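Local coordinates for glycosyl hydrolase family 62 protein (Coprinopsis cinerea, PDB 5B6T), which acts as an alpha-L-arabinofuranosidase, probably removing arabinose side groups from arabinoxylan in hemicellulose, at residues F57-W60 with A61-G64; D187-K190 with N191-F194; G297-N300 with S301-W304. All blocks are in the same frame, centred on the assembly; numbering follows the deposited sequence.

Contact 1: residues F57-W60 with A61-G64; sequences FTDW and AQAG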
loop_
_atom_site.group_PDB
_atom_site.type_symbol
_atom_site.label_atom_id
_atom_site.label_comp_id
_atom_site.label_asym_id
_atom_site.label_seq_id
_atom_site.Cartn_x
_atom_site.Cartn_y
_atom_site.Cartn_z
ATOM N N PHE A 57 5.408 17.446 -0.859
ATOM C CA PHE A 57 5.726 18.291 -2.014
ATOM C C PHE A 57 4.422 18.806 -2.617
ATOM O O PHE A 57 3.361 18.180 -2.503
ATOM C CB PHE A 57 6.547 17.504 -3.066
ATOM C CG PHE A 57 6.016 16.133 -3.367
ATOM C CD1 PHE A 57 6.404 15.047 -2.610
ATOM C CD2 PHE A 57 5.116 15.936 -4.410
ATOM C CE1 PHE A 57 5.899 13.796 -2.871
ATOM C CE2 PHE A 57 4.611 14.689 -4.679
ATOM C CZ PHE A 57 5.008 13.612 -3.906
ATOM N N THR A 58 4.505 19.951 -3.282
ATOM C CA THR A 58 3.306 20.549 -3.850
ATOM C C THR A 58 2.943 19.954 -5.199
ATOM O O THR A 58 1.759 19.839 -5.504
ATOM C CB THR A 58 3.449 22.077 -4.027
ATOM O OG1 THR A 58 4.602 22.327 -4.820
ATOM C CG2 THR A 58 3.602 22.784 -2.708
ATOM N N ASP A 59 3.949 19.559 -5.986
ATOM C CA ASP A 59 3.822 19.242 -7.419
ATOM C C ASP A 59 4.659 18.005 -7.705
ATOM O O ASP A 59 5.749 17.866 -7.148
ATOM C CB ASP A 59 4.226 20.526 -8.240
ATOM C CG ASP A 59 5.130 20.274 -9.461
ATOM O OD1 ASP A 59 5.114 19.213 -10.108
ATOM O OD2 ASP A 59 5.840 21.222 -9.863
ATOM N N TRP A 60 4.174 17.108 -8.579
ATOM C CA TRP A 60 4.879 15.854 -8.860
ATOM C C TRP A 60 6.275 16.091 -9.474
ATOM O O TRP A 60 7.179 15.281 -9.299
ATOM C CB TRP A 60 4.050 14.955 -9.779
ATOM C CG TRP A 60 2.831 14.359 -9.145
ATOM C CD1 TRP A 60 1.522 14.661 -9.399
ATOM C CD2 TRP A 60 2.810 13.321 -8.162
ATOM N NE1 TRP A 60 0.694 13.877 -8.649
ATOM C CE2 TRP A 60 1.460 13.047 -7.872
ATOM C CE3 TRP A 60 3.803 12.572 -7.526
ATOM C CZ2 TRP A 60 1.081 12.083 -6.933
ATOM C CZ3 TRP A 60 3.417 11.632 -6.596
ATOM C CH2 TRP A 60 2.077 11.389 -6.319
ATOM N N ALA A 61 6.437 17.212 -10.173
ATOM C CA ALA A 61 7.754 17.634 -10.689
ATOM C C ALA A 61 8.774 17.944 -9.593
ATOM O O ALA A 61 9.967 18.032 -9.862
ATOM C CB ALA A 61 7.605 18.850 -11.606
ATOM N N GLN A 62 8.315 18.178 -8.382
ATOM C CA GLN A 62 9.231 18.496 -7.296
ATOM C C GLN A 62 9.375 17.317 -6.331
ATOM O O GLN A 62 10.010 17.452 -5.285
ATOM C CB GLN A 62 8.757 19.740 -6.532
ATOM C CG GLN A 62 8.751 21.037 -7.345
ATOM C CD GLN A 62 8.461 22.259 -6.476
ATOM O OE1 GLN A 62 7.328 22.728 -6.399
ATOM N NE2 GLN A 62 9.493 22.760 -5.788
ATOM N N ALA A 63 8.750 16.178 -6.636
ATOM C CA ALA A 63 8.826 15.033 -5.722
ATOM C C ALA A 63 10.256 14.576 -5.459
ATOM O O ALA A 63 10.610 14.286 -4.316
ATOM C CB ALA A 63 7.996 13.871 -6.229
ATOM N N GLY A 64 11.057 14.521 -6.509
ATOM C CA GLY A 64 12.445 14.045 -6.370
ATOM C C GLY A 64 13.322 14.915 -5.492
ATOM O O GLY A 64 14.252 14.410 -4.855
HETATM O O HOH W 1 10.233 14.641 -9.102
#
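The methyl group of A63 sits over one face of the F57 ring. A63 CB is 3.7 Å from the centre of the ring and 9° off its normal, a clear CH-pi contact. F57 holds CG between the backbone N and the carbonyl carbon (chi1 46°), and this turns the ring in under A63. The F57 ring also reaches W60 in the same turn: F57 CE2 lies 3.5 Å above the plane of the W60 indole, toward the rim of that ring system. Both rings meet W38 on the adjacent strand.

The turn follows strand 49-57 and leads to strand 68-70, the last strand of one blade of the five-bladed beta-propeller of this family. Two backbone bonds of the 3-10 type hold it: Q62 N donates to D59 O at 2.9 Å, and A63 N to W60 O at 3.2 Å. Water 1 donates to W60 O and accepts from G64 N, 2.7 Å from that nitrogen.

The polar side chains lie on the outer side. D59 OD1 is modelled 2.4 Å from A61 N, too short to trust in detail. T58 OG1 meets Q62 OE1 at 3.2 Å, at a poor angle for a hydrogen bond. The Q62 chain runs extended to that point, crossing the D59 side chain at about a right angle.

Contact 2: residues D187-K190 with N191-F194; sequences DSNK and NRLF
The K190 and N191 side chains cross at a slant, with K190 CG near N191 OD1. K190 CG stands between its own backbone N and carbonyl carbon (chi1 66°). This torsion brings CG over the following peptide, 3.3 Å from N191 N, and the rest of the lysine chain runs on extended. K190 O accepts from L193 N, and F194 CD1 brings the edge of its ring to 3.6 Å from K190 O.

N189 holds the backbone of N191 and R192. Its OD1 accepts from N191 N at 3.0 Å, with the donor above the amide plane. Its backbone O accepts from R192 N at 2.9 Å. D187 OD1 closes an Asx turn on N189 N.

R192 CB packs 3.7 Å from D187 CG. The R192 chain then bends, and NH2 bonds to Q241. The loop joins strands 182-186 and 195-202, which belong to successive propeller blades, and the F194 side chain is about 5 Å from a bound lead ion.

Water 2 bridges the two charges: it donates to D187 OD2 at 2.7 Å and accepts from R192 NE at 2.9 Å. The carboxylate and guanidinium make no direct salt bridge, so their attraction is probably softened by the water.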
loop_
_atom_site.group_PDB
_atom_site.type_symbol
_atom_site.label_atom_id
_atom_site.label_comp_id
_atom_site.label_asym_id
_atom_site.label_seq_id
_atom_site.Cartn_x
_atom_site.Cartn_y
_atom_site.Cartn_z
ATOM N N ASP A 187 -4.957 -18.559 -2.367
ATOM C CA ASP A 187 -4.550 -19.342 -3.526
ATOM C C ASP A 187 -3.536 -20.377 -3.085
ATOM O O ASP A 187 -2.656 -20.071 -2.295
ATOM C CB ASP A 187 -3.939 -18.448 -4.604
ATOM C CG ASP A 187 -4.033 -19.057 -5.997
ATOM O OD1 ASP A 187 -3.289 -20.017 -6.288
ATOM O OD2 ASP A 187 -4.852 -18.589 -6.810
ATOM N N SER A 188 -3.652 -21.604 -3.600
ATOM C CA SER A 188 -2.643 -22.626 -3.307
ATOM C C SER A 188 -1.260 -22.289 -3.878
ATOM O O SER A 188 -0.257 -22.804 -3.382
ATOM C CB SER A 188 -3.088 -23.980 -3.858
ATOM O OG SER A 188 -3.259 -23.882 -5.269
ATOM N N ASN A 189 -1.198 -21.411 -4.883
ATOM C CA ASN A 189 0.073 -20.890 -5.364
ATOM C C ASN A 189 0.297 -19.501 -4.764
ATOM O O ASN A 189 -0.349 -18.521 -5.174
ATOM C CB ASN A 189 0.078 -20.826 -6.899
ATOM C CG ASN A 189 1.369 -20.268 -7.454
ATOM O OD1 ASN A 189 2.258 -19.876 -6.721
ATOM N ND2 ASN A 189 1.468 -20.206 -8.769
ATOM N N LYS A 190 1.181 -19.426 -3.776
ATOM C CA LYS A 190 1.429 -18.161 -3.091
ATOM C C LYS A 190 1.811 -17.031 -4.042
ATOM O O LYS A 190 1.499 -15.861 -3.762
ATOM C CB LYS A 190 2.487 -18.317 -1.998
ATOM C CG LYS A 190 3.866 -18.644 -2.529
ATOM C CD LYS A 190 4.860 -18.905 -1.388
ATOM C CE LYS A 190 6.272 -19.092 -1.911
ATOM N NZ LYS A 190 7.256 -19.262 -0.798
ATOM N N ASN A 191 2.442 -17.342 -5.160
ATOM C CA ASN A 191 2.841 -16.297 -6.103
ATOM C C ASN A 191 1.638 -15.590 -6.733
ATOM O O ASN A 191 1.762 -14.463 -7.134
ATOM C CB ASN A 191 3.728 -16.883 -7.192
ATOM C CG ASN A 191 5.167 -17.099 -6.726
ATOM O OD1 ASN A 191 5.511 -16.865 -5.582
ATOM N ND2 ASN A 191 6.012 -17.519 -7.648
ATOM N N ARG A 192 0.493 -16.252 -6.808
ATOM C CA ARG A 192 -0.706 -15.662 -7.398
ATOM C C ARG A 192 -1.386 -14.656 -6.469
ATOM O O ARG A 192 -2.151 -13.809 -6.933
ATOM C CB ARG A 192 -1.718 -16.740 -7.778
ATOM C CG ARG A 192 -1.272 -17.665 -8.885
ATOM C CD ARG A 192 -1.342 -16.987 -10.231
ATOM N NE ARG A 192 -2.721 -16.784 -10.674
ATOM C CZ ARG A 192 -3.109 -16.215 -11.824
ATOM N NH1 ARG A 192 -2.229 -15.715 -12.705
ATOM N NH2 ARG A 192 -4.414 -16.131 -12.058
ATOM N N LEU A 193 -1.091 -14.721 -5.171
ATOM C CA LEU A 193 -1.751 -13.853 -4.183
ATOM C C LEU A 193 -0.736 -13.582 -3.083
ATOM O O LEU A 193 -0.806 -14.115 -1.969
ATOM C CB LEU A 193 -3.015 -14.527 -3.663
ATOM C CG LEU A 193 -3.996 -13.622 -2.921
ATOM C CD1 LEU A 193 -4.764 -12.737 -3.888
ATOM C CD2 LEU A 193 -4.955 -14.441 -2.067
ATOM N N PHE A 194 0.252 -12.759 -3.425
ATOM C CA PHE A 194 1.490 -12.740 -2.649
ATOM C C PHE A 194 1.496 -11.747 -1.499
ATOM O O PHE A 194 1.662 -12.138 -0.348
ATOM C CB PHE A 194 2.695 -12.551 -3.562
ATOM C CG PHE A 194 4.003 -12.828 -2.875
ATOM C CD1 PHE A 194 4.300 -14.105 -2.415
ATOM C CD2 PHE A 194 4.929 -11.834 -2.696
ATOM C CE1 PHE A 194 5.499 -14.351 -1.757
ATOM C CE2 PHE A 194 6.136 -12.081 -2.062
ATOM C CZ PHE A 194 6.417 -13.334 -1.580
HETATM O O HOH W 2 -4.853 -18.262 -9.459
#

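Contact 3: residues G297-N300 with S301-W304; sequences GDYN and SLPW
S301 N bonds to D298 O at 3.1 Å, and L302 N to Y299 O at 3.2 Å. These bonds make a short 3-10 turn from Y299. The directions of 297-300 and 301-304 differ by 77°, so the chain changes course here. G297, just before the turn, has backbone angles at which a CB would jam against the preceding carbonyl O. After it, P303 is the centre of an inverse gamma turn, with W304 N bonded to L302 O.

S301 folds its hydroxyl back: OG lies between the backbone N and the carbonyl carbon (chi1 70°). OG then donates to D298 O at 2.8 Å. The carbonyl is thus gripped twice, by N and OG from the same face of its plane. With an alanine here the hydroxyl is gone, and D298 O, left with S301 N of these donors, would probably be less firmly fixed.

On another side, L302 CD1 packs 3.7 Å from Y299 CD1, the two side chains crossing at about a right angle. W304 directs its edge toward the face of Y299 in an offset edge-to-face pair, planes 60° apart. Y299 CE1 and W304 CZ2 are 4.2 Å apart. Water 3 donates to Y299 O at 2.8 Å and makes a weak bond to W304 NE1. Water 4 joins N300 O to L302 O.

Y299 OH bonds to K27, and N300 OD1 to Y50. The Y299 side chain is about 3 Å from a lead ion and a glycerol, the latter probably from crystallisation. This fits a propeller loop, between strands 285-290 and 305-311, that may line a pocket.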
loop_
_atom_site.group_PDB
_atom_site.type_symbol
_atom_site.label_atom_id
_atom_site.label_comp_id
_atom_site.label_asym_id
_atom_site.label_seq_id
_atom_site.Cartn_x
_atom_site.Cartn_y
_atom_site.Cartn_z
ATOM N N GLY A 297 20.508 -9.725 -6.623
ATOM C CA GLY A 297 21.088 -9.802 -5.311
ATOM C C GLY A 297 20.005 -9.830 -4.267
ATOM O O GLY A 297 18.838 -10.066 -4.562
ATOM N N ASP A 298 20.424 -9.582 -3.042
ATOM C CA ASP A 298 19.575 -9.742 -1.879
ATOM C C ASP A 298 18.338 -8.845 -2.030
ATOM O O ASP A 298 18.468 -7.660 -2.400
ATOM C CB ASP A 298 20.360 -9.374 -0.609
ATOM C CG ASP A 298 21.493 -10.380 -0.283
ATOM O OD1 ASP A 298 21.460 -11.548 -0.752
ATOM O OD2 ASP A 298 22.419 -9.992 0.473
ATOM N N TYR A 299 17.176 -9.409 -1.725
ATOM C CA TYR A 299 15.896 -8.691 -1.872
ATOM C C TYR A 299 15.908 -7.335 -1.166
ATOM O O TYR A 299 15.494 -6.343 -1.756
ATOM C CB TYR A 299 14.702 -9.541 -1.382
ATOM C CG TYR A 299 13.377 -8.786 -1.472
ATOM C CD1 TYR A 299 12.692 -8.688 -2.682
ATOM C CD2 TYR A 299 12.861 -8.118 -0.366
ATOM C CE1 TYR A 299 11.500 -7.988 -2.770
ATOM C CE2 TYR A 299 11.680 -7.393 -0.468
ATOM C CZ TYR A 299 11.026 -7.327 -1.677
ATOM O OH TYR A 299 9.854 -6.608 -1.755
ATOM N N ASN A 300 16.406 -7.271 0.071
ATOM C CA ASN A 300 16.323 -6.023 0.870
ATOM C C ASN A 300 17.231 -4.884 0.370
ATOM O O ASN A 300 17.070 -3.723 0.762
ATOM C CB ASN A 300 16.614 -6.306 2.356
ATOM C CG ASN A 300 15.503 -7.078 3.036
ATOM O OD1 ASN A 300 14.361 -7.116 2.569
ATOM N ND2 ASN A 300 15.837 -7.705 4.172
ATOM N N SER A 301 18.180 -5.213 -0.503
ATOM C CA SER A 301 19.098 -4.264 -1.053
ATOM C C SER A 301 18.685 -3.777 -2.446
ATOM O O SER A 301 19.408 -3.011 -3.065
ATOM C CB SER A 301 20.502 -4.882 -1.102
ATOM O OG SER A 301 20.582 -5.906 -2.066
ATOM N N LEU A 302 17.540 -4.243 -2.960
ATOM C CA LEU A 302 17.153 -3.905 -4.333
ATOM C C LEU A 302 16.841 -2.411 -4.471
ATOM O O LEU A 302 16.221 -1.798 -3.578
ATOM C CB LEU A 302 15.933 -4.708 -4.782
ATOM C CG LEU A 302 16.148 -6.206 -4.993
ATOM C CD1 LEU A 302 14.783 -6.870 -5.100
ATOM C CD2 LEU A 302 17.016 -6.522 -6.203
ATOM N N PRO A 303 17.222 -1.812 -5.604
ATOM C CA PRO A 303 17.055 -0.364 -5.743
ATOM C C PRO A 303 15.664 0.077 -6.207
ATOM O O PRO A 303 15.495 0.665 -7.273
ATOM C CB PRO A 303 18.154 0.003 -6.757
ATOM C CG PRO A 303 18.272 -1.209 -7.601
ATOM C CD PRO A 303 18.046 -2.381 -6.698
ATOM N N TRP A 304 14.688 -0.140 -5.347
ATOM C CA TRP A 304 13.303 0.308 -5.625
ATOM C C TRP A 304 13.207 1.821 -5.616
ATOM O O TRP A 304 13.793 2.489 -4.760
ATOM C CB TRP A 304 12.309 -0.257 -4.601
ATOM C CG TRP A 304 12.208 -1.737 -4.591
ATOM C CD1 TRP A 304 12.854 -2.578 -3.756
ATOM C CD2 TRP A 304 11.401 -2.556 -5.446
ATOM N NE1 TRP A 304 12.496 -3.873 -4.013
ATOM C CE2 TRP A 304 11.609 -3.888 -5.061
ATOM C CE3 TRP A 304 10.534 -2.290 -6.502
ATOM C CZ2 TRP A 304 10.996 -4.965 -5.713
ATOM C CZ3 TRP A 304 9.892 -3.356 -7.136
ATOM C CH2 TRP A 304 10.133 -4.679 -6.750
HETATM O O HOH W 3 13.443 -4.561 -1.209
HETATM O O HOH W 4 15.257 -2.464 -1.121
#

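The contacts come in series: 57-64, 187-194, 297-304. Each is a loop leading to a strand of a different sheet of the five-bladed propeller. Contacts 1 and 2 lie on opposite sides of the chain's centre, their own centres 36 Å apart. Contact 3 is 25 Å from contact 1 and 22 Å from contact 2, centre to centre. Nearest atoms of contacts 2 and 3 come to about 7 Å without touching. After contact 3, strand 305-311 pairs with strand 7-9, so chain start and end share one blade, which closes the ring. W60 of contact 1 touches strand 285-290 of that blade. Contacts 2 and 3 thus probably border the lead site, while contact 1 packs between neighbouring blades.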